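PDB 6FFL: Maltose/maltodextrin transport permease homologue from Bdellovibrio bacteriovorus HD100, which binds maltodextrins such as maltotriose through the MalE-like solute-binding domain described here, which is fused to a MalF-type membrane subunit that probably takes part in sugar import. Local coordinates for residues 31-36 with 284-289; 127-132 with 136-141; 199-204 with 356-361. All blocks are in the same frame, centred on the assembly; numbering follows the deposited sequence. Where two conformers were deposited one is given.

Contact 1: residues 31-36 with 284-289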
ATOM      1  N   PRO A  31     -26.814  -8.181 -18.546  1.00 41.69           N
ATOM      2  CA  PRO A  31     -28.189  -8.095 -18.049  1.00 40.72           C
ATOM      3  C   PRO A  31     -28.466  -9.219 -17.064  1.00 43.21           C
ATOM      4  O   PRO A  31     -28.068 -10.368 -17.270  1.00 47.96           O
ATOM      5  CB  PRO A  31     -29.039  -8.231 -19.317  1.00 38.80           C
ATOM      6  CG  PRO A  31     -28.156  -7.807 -20.415  1.00 46.71           C
ATOM      7  CD  PRO A  31     -26.761  -8.195 -20.017  1.00 37.91           C
ATOM      8  N   GLY A  32     -29.132  -8.873 -15.972  1.00 40.84           N
ATOM      9  CA  GLY A  32     -29.403  -9.807 -14.914  1.00 43.39           C
ATOM     10  C   GLY A  32     -28.462  -9.706 -13.735  1.00 37.46           C
ATOM     11  O   GLY A  32     -28.786 -10.223 -12.661  1.00 41.40           O
ATOM     12  N   ILE A  33     -27.310  -9.058 -13.898  1.00 33.28           N
ATOM     13  CA  ILE A  33     -26.356  -8.883 -12.811  1.00 28.71           C
ATOM     14  C   ILE A  33     -26.185  -7.395 -12.551  1.00 32.95           C
ATOM     15  O   ILE A  33     -25.892  -6.627 -13.475  1.00 38.16           O
ATOM     16  CB  ILE A  33     -24.990  -9.531 -13.118  1.00 27.56           C
ATOM     17  CG1 ILE A  33     -25.144 -10.993 -13.530  1.00 37.60           C
ATOM     18  CG2 ILE A  33     -24.062  -9.401 -11.910  1.00 29.59           C
ATOM     19  CD1 ILE A  33     -23.821 -11.644 -13.887  1.00 38.92           C
ATOM     20  N   THR A  34     -26.373  -6.989 -11.299  1.00 32.77           N
ATOM     21  CA  THR A  34     -25.990  -5.659 -10.850  1.00 31.17           C
ATOM     22  C   THR A  34     -25.031  -5.789  -9.675  1.00 32.52           C
ATOM     23  O   THR A  34     -24.969  -6.827  -9.011  1.00 28.34           O
ATOM     24  CB  THR A  34     -27.209  -4.820 -10.457  1.00 32.69           C
ATOM     25  OG1 THR A  34     -27.833  -5.384  -9.295  1.00 33.43           O
ATOM     26  CG2 THR A  34     -28.203  -4.757 -11.606  1.00 33.80           C
ATOM     27  N   VAL A  35     -24.271  -4.724  -9.425  1.00 26.82           N
ATOM     28  CA  VAL A  35     -23.172  -4.763  -8.469  1.00 22.94           C
ATOM     29  C   VAL A  35     -23.290  -3.583  -7.516  1.00 23.28           C
ATOM     30  O   VAL A  35     -23.424  -2.438  -7.957  1.00 27.59           O
ATOM     31  CB  VAL A  35     -21.804  -4.731  -9.174  1.00 22.56           C
ATOM     32  CG1 VAL A  35     -20.670  -4.855  -8.144  1.00 22.86           C
ATOM     33  CG2 VAL A  35     -21.727  -5.821 -10.236  1.00 25.32           C
ATOM     34  N   GLN A  36     -23.218  -3.861  -6.220  1.00 23.91           N
ATOM     35  CA  GLN A  36     -23.126  -2.829  -5.195  1.00 27.13           C
ATOM     36  C   GLN A  36     -21.691  -2.763  -4.681  1.00 24.04           C
ATOM     37  O   GLN A  36     -21.179  -3.743  -4.128  1.00 24.72           O
ATOM     38  CB  GLN A  36     -24.090  -3.116  -4.046  1.00 28.94           C
ATOM     39  CG  GLN A  36     -23.869  -2.237  -2.824  1.00 34.03           C
ATOM     40  CD  GLN A  36     -24.317  -0.805  -3.043  1.00 43.04           C
ATOM     41  OE1 GLN A  36     -25.472  -0.554  -3.390  1.00 50.42           O
ATOM     42  NE2 GLN A  36     -23.407   0.144  -2.825  1.00 36.55           N
ATOM     43  N   TYR A 284     -22.728 -16.972  -6.976  1.00 22.50           N
ATOM     44  CA  TYR A 284     -21.366 -17.443  -7.200  1.00 26.61           C
ATOM     45  C   TYR A 284     -20.949 -17.272  -8.658  1.00 26.14           C
ATOM     46  O   TYR A 284     -19.867 -16.755  -8.948  1.00 24.10           O
ATOM     47  CB  TYR A 284     -21.249 -18.911  -6.784  1.00 24.73           C
ATOM     48  CG  TYR A 284     -19.925 -19.529  -7.157  1.00 25.78           C
ATOM     49  CD1 TYR A 284     -18.775 -19.237  -6.429  1.00 23.56           C
ATOM     50  CD2 TYR A 284     -19.813 -20.384  -8.249  1.00 26.73           C
ATOM     51  CE1 TYR A 284     -17.553 -19.791  -6.761  1.00 25.59           C
ATOM     52  CE2 TYR A 284     -18.582 -20.943  -8.596  1.00 32.35           C
ATOM     53  CZ  TYR A 284     -17.462 -20.642  -7.847  1.00 29.64           C
ATOM     54  OH  TYR A 284     -16.238 -21.184  -8.170  1.00 31.46           O
ATOM     55  N   GLU A 285     -21.796 -17.724  -9.589  0.53 24.62           N
ATOM     56  CA  GLU A 285     -21.476 -17.596 -11.007  0.53 22.82           C
ATOM     57  C   GLU A 285     -21.322 -16.133 -11.406  0.53 23.80           C
ATOM     58  O   GLU A 285     -20.440 -15.787 -12.201  0.53 23.54           O
ATOM     59  CB  GLU A 285     -22.558 -18.272 -11.854  0.53 27.41           C
ATOM     60  CG  GLU A 285     -22.755 -19.753 -11.549  0.53 32.51           C
ATOM     61  CD  GLU A 285     -23.837 -20.391 -12.402  0.53 36.96           C
ATOM     62  OE1 GLU A 285     -23.520 -20.850 -13.515  0.53 42.84           O
ATOM     63  OE2 GLU A 285     -25.005 -20.432 -11.959  0.53 43.63           O
ATOM     64  N   ALA A 286     -22.170 -15.258 -10.860  1.00 23.95           N
ATOM     65  CA  ALA A 286     -22.055 -13.835 -11.163  1.00 23.00           C
ATOM     66  C   ALA A 286     -20.770 -13.254 -10.590  1.00 26.05           C
ATOM     67  O   ALA A 286     -20.119 -12.421 -11.233  1.00 22.07           O
ATOM     68  CB  ALA A 286     -23.271 -13.078 -10.628  1.00 24.66           C
ATOM     69  N   ALA A 287     -20.382 -13.689  -9.387  1.00 20.81           N
ATOM     70  CA  ALA A 287     -19.153 -13.186  -8.781  1.00 22.41           C
ATOM     71  C   ALA A 287     -17.932 -13.607  -9.589  1.00 23.31           C
ATOM     72  O   ALA A 287     -16.978 -12.833  -9.744  1.00 20.97           O
ATOM     73  CB  ALA A 287     -19.045 -13.683  -7.336  1.00 22.88           C
ATOM     74  N   VAL A 288     -17.941 -14.833 -10.110  1.00 21.57           N
ATOM     75  CA  VAL A 288     -16.813 -15.300 -10.906  1.00 21.73           C
ATOM     76  C   VAL A 288     -16.726 -14.520 -12.212  1.00 18.48           C
ATOM     77  O   VAL A 288     -15.634 -14.129 -12.640  1.00 22.60           O
ATOM     78  CB  VAL A 288     -16.921 -16.820 -11.129  1.00 23.56           C
ATOM     79  CG1 VAL A 288     -15.948 -17.297 -12.189  1.00 23.24           C
ATOM     80  CG2 VAL A 288     -16.654 -17.544  -9.812  1.00 24.67           C
ATOM     81  N   LYS A 289     -17.873 -14.251 -12.845  1.00 21.14           N
ATOM     82  CA  LYS A 289     -17.884 -13.421 -14.048  1.00 23.04           C
ATOM     83  C   LYS A 289     -17.304 -12.043 -13.767  1.00 23.87           C
ATOM     84  O   LYS A 289     -16.486 -11.532 -14.538  1.00 26.51           O
ATOM     85  CB  LYS A 289     -19.304 -13.288 -14.595  1.00 25.09           C
ATOM     86  CG  LYS A 289     -19.824 -14.520 -15.297  1.00 33.46           C
ATOM     87  CD  LYS A 289     -21.236 -14.289 -15.798  1.00 42.57           C
ATOM     88  CE  LYS A 289     -21.476 -14.987 -17.123  1.00 49.21           C
ATOM     89  NZ  LYS A 289     -22.908 -15.341 -17.270  1.00 47.71           N
TER
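Ile33 and Ala286 meet where the entry of strand 34-39 approaches helix 281-294, in the N-terminal lobe of a periplasmic-binding-protein fold, whose sheet in this lobe pairs strand 34-39 in parallel with strand 4-9. Apolar contact accounts for the heart of it. The outermost carbon of the isoleucine, CD1, lies 3.6 Å from Ala286 CB and also 3.9 Å from Ala286 CA. Ile33 CG2 touches the same methyl, with 4.0 Å to Ala286 CB, so the alanine meets both branches of the isoleucine. Since Ile33 CG1 stands beside the backbone N (chi1 -53°) and the chain beyond it is extended, CD1 reaches the helix surface. Phe26 of helix 13-29, Val3 and Ile5 also touch Ile33; Val3 and Ile5 touch Ala286 as well, so the pair shares apolar neighbours from the start of the chain. Polar groups serve the strand rather than this interface: Thr34 OG1 and Gln36 OE1 are both hydrogen-bonded to Arg4. At the exposed margin the aliphatic part of a lysine completes the contact, Lys289 CD lying 4.2 Å from Ile33 CD1.

Contact 2: residues 127-132 with 136-141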
ATOM      1  N   THR A 127      15.672  18.539  -8.926  1.00 21.94           N
ATOM      2  CA  THR A 127      16.543  17.382  -8.733  1.00 26.28           C
ATOM      3  C   THR A 127      16.306  16.810  -7.347  1.00 19.98           C
ATOM      4  O   THR A 127      16.605  17.481  -6.345  1.00 20.26           O
ATOM      5  CB  THR A 127      18.012  17.771  -8.909  1.00 29.08           C
ATOM      6  OG1 THR A 127      18.174  18.415 -10.176  1.00 28.89           O
ATOM      7  CG2 THR A 127      18.909  16.543  -8.861  1.00 30.01           C
ATOM      8  N   PRO A 128      15.761  15.606  -7.229  1.00 18.80           N
ATOM      9  CA  PRO A 128      15.419  15.076  -5.902  1.00 17.08           C
ATOM     10  C   PRO A 128      16.665  14.701  -5.122  1.00 17.03           C
ATOM     11  O   PRO A 128      17.717  14.414  -5.710  1.00 16.93           O
ATOM     12  CB  PRO A 128      14.573  13.834  -6.226  1.00 16.16           C
ATOM     13  CG  PRO A 128      15.000  13.421  -7.597  1.00 20.11           C
ATOM     14  CD  PRO A 128      15.355  14.703  -8.322  1.00 17.71           C
ATOM     15  N   PRO A 129      16.579  14.674  -3.791  1.00 14.32           N
ATOM     16  CA  PRO A 129      17.721  14.219  -2.992  1.00 16.68           C
ATOM     17  C   PRO A 129      17.946  12.728  -3.177  1.00 15.56           C
ATOM     18  O   PRO A 129      16.995  11.948  -3.260  1.00 18.14           O
ATOM     19  CB  PRO A 129      17.298  14.539  -1.554  1.00 16.21           C
ATOM     20  CG  PRO A 129      15.794  14.444  -1.590  1.00 17.17           C
ATOM     21  CD  PRO A 129      15.412  15.006  -2.957  1.00 17.48           C
ATOM     22  N   LYS A 130      19.221  12.332  -3.221  1.00 16.33           N
ATOM     23  CA  LYS A 130      19.573  10.927  -3.405  1.00 15.31           C
ATOM     24  C   LYS A 130      19.949  10.230  -2.103  1.00 19.97           C
ATOM     25  O   LYS A 130      20.029   8.996  -2.078  1.00 18.78           O
ATOM     26  CB  LYS A 130      20.722  10.786  -4.419  1.00 22.19           C
ATOM     27  CG  LYS A 130      21.994  11.541  -4.065  1.00 36.47           C
ATOM     28  CD  LYS A 130      22.980  11.515  -5.230  1.00 44.77           C
ATOM     29  CE  LYS A 130      24.298  12.193  -4.873  1.00 46.54           C
ATOM     30  NZ  LYS A 130      24.246  13.658  -5.139  1.00 39.96           N
ATOM     31  N   ASN A 131      20.176  10.974  -1.026  1.00 13.70           N
ATOM     32  CA  ASN A 131      20.448  10.356   0.264  1.00 12.35           C
ATOM     33  C   ASN A 131      19.822  11.189   1.374  1.00 14.51           C
ATOM     34  O   ASN A 131      19.340  12.303   1.155  1.00 14.92           O
ATOM     35  CB  ASN A 131      21.953  10.179   0.512  1.00 16.20           C
ATOM     36  CG  ASN A 131      22.709  11.478   0.453  1.00 17.94           C
ATOM     37  OD1 ASN A 131      22.408  12.416   1.181  1.00 19.32           O
ATOM     38  ND2 ASN A 131      23.732  11.529  -0.400  1.00 27.04           N
ATOM     39  N   SER A 132      19.859  10.631   2.585  1.00 15.73           N
ATOM     40  CA  SER A 132      19.149  11.231   3.711  1.00 14.07           C
ATOM     41  C   SER A 132      19.779  12.548   4.148  1.00 18.99           C
ATOM     42  O   SER A 132      19.070  13.447   4.625  1.00 14.84           O
ATOM     43  CB  SER A 132      19.099  10.227   4.875  1.00 15.62           C
ATOM     44  OG  SER A 132      20.404   9.932   5.364  1.00 17.15           O
ATOM     45  N   ILE A 136      17.538  15.936   4.264  1.00 15.20           N
ATOM     46  CA  ILE A 136      17.347  16.805   5.418  1.00 13.24           C
ATOM     47  C   ILE A 136      17.748  18.235   5.090  1.00 16.89           C
ATOM     48  O   ILE A 136      17.060  19.186   5.478  1.00 19.50           O
ATOM     49  CB  ILE A 136      18.126  16.250   6.623  1.00 17.73           C
ATOM     50  CG1 ILE A 136      17.441  14.966   7.103  1.00 16.82           C
ATOM     51  CG2 ILE A 136      18.203  17.284   7.720  1.00 20.92           C
ATOM     52  CD1 ILE A 136      18.352  14.047   7.938  1.00 21.28           C
ATOM     53  N   GLU A 137      18.875  18.415   4.397  1.00 19.41           N
ATOM     54  CA  GLU A 137      19.310  19.756   4.017  1.00 21.23           C
ATOM     55  C   GLU A 137      18.259  20.452   3.158  1.00 20.91           C
ATOM     56  O   GLU A 137      17.898  21.612   3.407  1.00 19.35           O
ATOM     57  CB  GLU A 137      20.642  19.675   3.268  1.00 27.89           C
ATOM     58  CG  GLU A 137      21.876  19.937   4.120  1.00 56.30           C
ATOM     59  CD  GLU A 137      23.075  19.093   3.695  1.00 78.08           C
ATOM     60  OE1 GLU A 137      24.006  18.917   4.513  1.00 81.26           O
ATOM     61  OE2 GLU A 137      23.084  18.604   2.540  1.00 84.60           O
ATOM     62  N   LEU A 138      17.796  19.774   2.106  1.00 17.15           N
ATOM     63  CA  LEU A 138      16.742  20.328   1.265  1.00 17.98           C
ATOM     64  C   LEU A 138      15.455  20.523   2.055  1.00 20.00           C
ATOM     65  O   LEU A 138      14.783  21.550   1.920  1.00 21.58           O
ATOM     66  CB  LEU A 138      16.499  19.405   0.073  1.00 17.28           C
ATOM     67  CG  LEU A 138      15.533  19.843  -1.022  1.00 22.23           C
ATOM     68  CD1 LEU A 138      15.986  21.167  -1.644  1.00 23.55           C
ATOM     69  CD2 LEU A 138      15.446  18.733  -2.060  1.00 19.58           C
ATOM     70  N   GLY A 139      15.094  19.538   2.881  1.00 15.26           N
ATOM     71  CA  GLY A 139      13.887  19.658   3.682  1.00 15.81           C
ATOM     72  C   GLY A 139      13.893  20.874   4.590  1.00 20.35           C
ATOM     73  O   GLY A 139      12.861  21.519   4.778  1.00 16.35           O
ATOM     74  N   LYS A 140      15.051  21.196   5.177  1.00 15.04           N
ATOM     75  CA  LYS A 140      15.138  22.391   6.011  1.00 18.49           C
ATOM     76  C   LYS A 140      14.943  23.651   5.181  1.00 21.19           C
ATOM     77  O   LYS A 140      14.260  24.586   5.614  1.00 23.55           O
ATOM     78  CB  LYS A 140      16.486  22.444   6.734  1.00 23.70           C
ATOM     79  CG  LYS A 140      16.678  21.384   7.819  1.00 21.83           C
ATOM     80  CD  LYS A 140      18.050  21.530   8.485  1.00 26.61           C
ATOM     81  CE  LYS A 140      18.282  20.456   9.538  1.00 30.53           C
ATOM     82  NZ  LYS A 140      19.647  20.560  10.119  1.00 36.52           N
ATOM     83  N   LYS A 141      15.537  23.703   3.987  1.00 19.67           N
ATOM     84  CA  LYS A 141      15.375  24.898   3.163  1.00 19.37           C
ATOM     85  C   LYS A 141      13.936  25.054   2.692  1.00 19.10           C
ATOM     86  O   LYS A 141      13.464  26.182   2.509  1.00 22.47           O
ATOM     87  CB  LYS A 141      16.339  24.853   1.973  1.00 23.16           C
ATOM     88  CG  LYS A 141      17.792  24.996   2.399  1.00 30.75           C
ATOM     89  CD  LYS A 141      18.699  25.380   1.256  1.00 41.55           C
ATOM     90  CE  LYS A 141      18.574  24.392   0.125  1.00 47.89           C
ATOM     91  NZ  LYS A 141      19.764  24.421  -0.765  1.00 54.11           N
TER
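Ser132 and Ile136 are joined by the first-turn backbone bond of helix 132-142, in which Ile136 N donates to Ser132 O over 2.9 Å at an N-H...O angle of 151°. This is a helix N-terminus with its lead-in loop folded back along it, in the second lobe of the binding-protein fold, after strand 116-121. Asn131 takes the N-cap position, its OD1 accepting a hydrogen bond from Glu134 N, and thus answers one of the amides that a helix start would otherwise present without an acceptor. The Ser132 side chain turns to another part of the chain: its OG is bonded to the backbone N of Ser257. The carbonyl of Ser132, besides receiving the amide, is flanked by the isoleucine four residues on, whose CG1 comes to 3.3 Å from Ser132 O. That branch lies beside the Ile136 backbone N (chi1 -70°), which carries it to the same oxygen as the N-H. Farther along, the loop and helix meet through carbon alone. Pro129 meets Leu138 through its CD carbon, the two side chains crossing at about a right angle, while Leu118 and Leu135 also touch the proline. With Leu138 CG anti to its own N (chi1 -174°), the leucine extends to the loop and places CD2 at 3.8 Å from Pro129 CD.

Contact 3: residues 199-204 with 356-361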
ATOM      1  N   PHE A 199      15.188   7.707  13.725  1.00 17.01           N
ATOM      2  CA  PHE A 199      15.341   8.500  12.505  1.00 16.49           C
ATOM      3  C   PHE A 199      14.131   9.391  12.288  1.00 19.84           C
ATOM      4  O   PHE A 199      14.266  10.586  11.994  1.00 19.15           O
ATOM      5  CB  PHE A 199      15.550   7.562  11.308  1.00 18.38           C
ATOM      6  CG  PHE A 199      15.621   8.267   9.979  1.00 18.92           C
ATOM      7  CD1 PHE A 199      16.698   9.085   9.662  1.00 20.88           C
ATOM      8  CD2 PHE A 199      14.605   8.106   9.051  1.00 19.80           C
ATOM      9  CE1 PHE A 199      16.759   9.725   8.443  1.00 25.13           C
ATOM     10  CE2 PHE A 199      14.661   8.748   7.828  1.00 19.89           C
ATOM     11  CZ  PHE A 199      15.731   9.551   7.524  1.00 18.16           C
ATOM     12  N   ILE A 200      12.933   8.840  12.470  1.00 17.34           N
ATOM     13  CA  ILE A 200      11.741   9.640  12.239  1.00 18.49           C
ATOM     14  C   ILE A 200      11.533  10.641  13.372  1.00 19.68           C
ATOM     15  O   ILE A 200      11.108  11.777  13.137  1.00 18.82           O
ATOM     16  CB  ILE A 200      10.534   8.717  12.015  1.00 21.67           C
ATOM     17  CG1 ILE A 200      10.631   8.123  10.602  1.00 21.91           C
ATOM     18  CG2 ILE A 200       9.213   9.460  12.187  1.00 18.15           C
ATOM     19  CD1 ILE A 200       9.573   7.144  10.309  1.00 23.28           C
ATOM     20  N   LEU A 201      11.866  10.267  14.615  1.00 15.95           N
ATOM     21  CA  LEU A 201      11.840  11.261  15.683  1.00 16.03           C
ATOM     22  C   LEU A 201      12.769  12.428  15.373  1.00 17.82           C
ATOM     23  O   LEU A 201      12.449  13.586  15.665  1.00 20.70           O
ATOM     24  CB  LEU A 201      12.225  10.628  17.025  1.00 20.68           C
ATOM     25  CG  LEU A 201      11.196   9.755  17.726  1.00 22.95           C
ATOM     26  CD1 LEU A 201      11.834   9.176  18.979  1.00 25.05           C
ATOM     27  CD2 LEU A 201       9.983  10.566  18.099  1.00 23.39           C
ATOM     28  N   LYS A 202      13.929  12.141  14.787  1.00 19.27           N
ATOM     29  CA  LYS A 202      14.867  13.212  14.461  1.00 22.33           C
ATOM     30  C   LYS A 202      14.296  14.122  13.381  1.00 22.51           C
ATOM     31  O   LYS A 202      14.410  15.348  13.473  1.00 21.95           O
ATOM     32  CB  LYS A 202      16.206  12.605  14.027  1.00 21.20           C
ATOM     33  CG  LYS A 202      17.287  13.596  13.611  1.00 30.91           C
ATOM     34  CD  LYS A 202      18.601  12.850  13.368  1.00 28.81           C
ATOM     35  CE  LYS A 202      19.721  13.774  12.906  1.00 33.02           C
ATOM     36  NZ  LYS A 202      19.487  14.271  11.522  1.00 34.86           N
ATOM     37  N   LEU A 203      13.671  13.540  12.353  1.00 20.62           N
ATOM     38  CA  LEU A 203      13.029  14.357  11.323  1.00 19.75           C
ATOM     39  C   LEU A 203      11.981  15.287  11.926  1.00 19.95           C
ATOM     40  O   LEU A 203      11.845  16.440  11.500  1.00 21.22           O
ATOM     41  CB  LEU A 203      12.384  13.462  10.265  1.00 15.63           C
ATOM     42  CG  LEU A 203      13.272  12.594   9.369  1.00 19.07           C
ATOM     43  CD1 LEU A 203      12.426  11.784   8.402  1.00 16.28           C
ATOM     44  CD2 LEU A 203      14.290  13.433   8.623  1.00 19.46           C
ATOM     45  N   ARG A 204      11.243  14.809  12.934  1.00 19.33           N
ATOM     46  CA  ARG A 204      10.147  15.591  13.495  1.00 19.38           C
ATOM     47  C   ARG A 204      10.635  16.622  14.503  1.00 23.93           C
ATOM     48  O   ARG A 204      10.140  17.756  14.521  1.00 27.30           O
ATOM     49  CB  ARG A 204       9.120  14.656  14.150  1.00 20.92           C
ATOM     50  CG  ARG A 204       7.844  15.340  14.653  1.00 21.14           C
ATOM     51  CD  ARG A 204       7.021  14.412  15.576  1.00 22.38           C
ATOM     52  NE  ARG A 204       7.663  14.271  16.880  1.00 28.88           N
ATOM     53  CZ  ARG A 204       7.230  13.476  17.856  1.00 32.20           C
ATOM     54  NH1 ARG A 204       6.137  12.746  17.684  1.00 29.58           N
ATOM     55  NH2 ARG A 204       7.888  13.420  19.006  1.00 29.23           N
ATOM     56  N   ILE A 356       0.998  -0.058  17.573  1.00 15.28           N
ATOM     57  CA  ILE A 356       0.794   0.245  18.984  1.00 17.02           C
ATOM     58  C   ILE A 356       2.053   0.858  19.586  1.00 18.64           C
ATOM     59  O   ILE A 356       1.999   1.903  20.249  1.00 20.94           O
ATOM     60  CB  ILE A 356       0.374  -1.028  19.739  1.00 17.67           C
ATOM     61  CG1 ILE A 356      -1.042  -1.439  19.344  1.00 25.02           C
ATOM     62  CG2 ILE A 356       0.490  -0.832  21.267  1.00 22.62           C
ATOM     63  CD1 ILE A 356      -1.341  -2.894  19.665  1.00 30.38           C
ATOM     64  N   GLN A 357       3.210   0.233  19.340  1.00 16.78           N
ATOM     65  CA  GLN A 357       4.427   0.687  20.004  1.00 18.85           C
ATOM     66  C   GLN A 357       4.888   2.039  19.471  1.00 20.28           C
ATOM     67  O   GLN A 357       5.286   2.909  20.258  1.00 18.90           O
ATOM     68  CB  GLN A 357       5.538  -0.358  19.868  1.00 20.64           C
ATOM     69  CG  GLN A 357       5.210  -1.706  20.491  1.00 21.94           C
ATOM     70  CD  GLN A 357       4.555  -1.598  21.858  1.00 25.62           C
ATOM     71  OE1 GLN A 357       4.983  -0.827  22.721  1.00 24.74           O
ATOM     72  NE2 GLN A 357       3.511  -2.387  22.066  1.00 41.52           N
ATOM     73  N   TYR A 358       4.841   2.254  18.146  1.00 15.34           N
ATOM     74  CA  TYR A 358       5.340   3.538  17.649  1.00 20.03           C
ATOM     75  C   TYR A 358       4.396   4.677  18.003  1.00 16.00           C
ATOM     76  O   TYR A 358       4.842   5.817  18.165  1.00 16.28           O
ATOM     77  CB  TYR A 358       5.599   3.528  16.134  1.00 18.69           C
ATOM     78  CG  TYR A 358       6.625   4.607  15.734  1.00 18.18           C
ATOM     79  CD1 TYR A 358       7.719   4.882  16.560  1.00 20.83           C
ATOM     80  CD2 TYR A 358       6.472   5.369  14.586  1.00 18.80           C
ATOM     81  CE1 TYR A 358       8.667   5.854  16.226  1.00 19.00           C
ATOM     82  CE2 TYR A 358       7.404   6.344  14.242  1.00 22.33           C
ATOM     83  CZ  TYR A 358       8.501   6.583  15.067  1.00 24.74           C
ATOM     84  OH  TYR A 358       9.443   7.551  14.751  1.00 24.62           O
ATOM     85  N   GLN A 359       3.102   4.398  18.152  1.00 16.01           N
ATOM     86  CA  GLN A 359       2.204   5.444  18.632  1.00 17.67           C
ATOM     87  C   GLN A 359       2.642   5.935  20.001  1.00 18.80           C
ATOM     88  O   GLN A 359       2.607   7.139  20.281  1.00 17.55           O
ATOM     89  CB  GLN A 359       0.759   4.934  18.678  1.00 26.69           C
ATOM     90  CG  GLN A 359      -0.291   6.027  18.874  1.00 35.53           C
ATOM     91  CD  GLN A 359      -0.484   6.423  20.334  1.00 49.71           C
ATOM     92  OE1 GLN A 359      -0.184   5.653  21.247  1.00 60.04           O
ATOM     93  NE2 GLN A 359      -0.981   7.638  20.558  1.00 49.89           N
ATOM     94  N   LYS A 360       3.085   5.014  20.860  1.00 14.21           N
ATOM     95  CA  LYS A 360       3.525   5.403  22.194  1.00 14.70           C
ATOM     96  C   LYS A 360       4.835   6.172  22.143  1.00 14.65           C
ATOM     97  O   LYS A 360       5.053   7.086  22.945  1.00 17.89           O
ATOM     98  CB  LYS A 360       3.677   4.164  23.071  1.00 18.16           C
ATOM     99  CG  LYS A 360       2.379   3.441  23.372  1.00 24.98           C
ATOM    100  CD  LYS A 360       2.686   2.144  24.120  1.00 30.13           C
ATOM    101  CE  LYS A 360       1.429   1.411  24.540  1.00 46.59           C
ATOM    102  NZ  LYS A 360       1.763   0.164  25.283  1.00 51.56           N
ATOM    103  N   VAL A 361       5.735   5.789  21.233  1.00 15.13           N
ATOM    104  CA  VAL A 361       6.971   6.545  21.047  1.00 14.17           C
ATOM    105  C   VAL A 361       6.657   7.965  20.601  1.00 13.40           C
ATOM    106  O   VAL A 361       7.156   8.946  21.171  1.00 16.87           O
ATOM    107  CB  VAL A 361       7.876   5.848  20.020  1.00 16.12           C
ATOM    108  CG1 VAL A 361       9.125   6.696  19.771  1.00 18.00           C
ATOM    109  CG2 VAL A 361       8.246   4.473  20.486  1.00 19.32           C
TER
HETATM  110  O   HOH W   1       8.223  11.499  21.289  1.00 25.94           O
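Tyr358 reaches from helix 346-362 to the backbone of helix 191-205 and brings its hydroxyl against Ile200, with Tyr358 OH 3.2 Å from Ile200 CB. The Tyr358 CG lies opposite the backbone N about the first bond (chi1 -156°), and this extension takes the ring across the gap between helices whose local axes come no closer than 12.1 Å. The ring does not turn a face to the isoleucine: Ile200 CG2 sits at its edge, near the ring plane, 4.1 Å from Tyr358 CZ. The hydroxyl is hydrogen-bonded to Phe197 O, three residues before Ile200 on helix 191-205, and the ring is further fixed by stacking on Phe197 and by an edge-to-face contact with Phe167. Leu201 passes alongside the tyrosine, running in the opposite direction, and spends its reach on a second apolar contact. Its CG stands beside the backbone N (chi1 -75°), and Leu201 CD1 meets Val361 CG1 at 3.8 Å. The other methyl of this leucine, CD2, lies 3.6 Å above the plane of the Arg204 guanidinium, toward its rim. One water completes the polar side, accepting from Arg204 NH2 at 3.0 Å and donating to Val361 O at 2.8 Å; Arg204 NH1 is bonded to Leu362 O as well, so the guanidinium grips the end of the neighbouring helix. The two helices run in the same general direction, inclined by 35°, and form a pair bridged by long side chains within the helical layer of the second lobe of a maltodextrin-binding protein.

From the N terminus, the chain enters contact 1 at residues 31-36 and returns to it only at 284-289, closing a long loop that ties the edge of the first-lobe sheet to helix 281-294. Within this span lies contact 2, a short-range closure between 127-132 and 136-141. Contact 3 opens at 199-204, still inside that span, and closes at 356-361 beyond it, so contacts 1 and 3 cross along the sequence. Contact 1 stands about 50 Å from contact 2, centre to centre, on the opposite side of the chain's centre. Contacts 2 and 3 follow in series and touch: Ile136 packs on Lys202 and Leu203, joining helix 132-142 to helix 191-205.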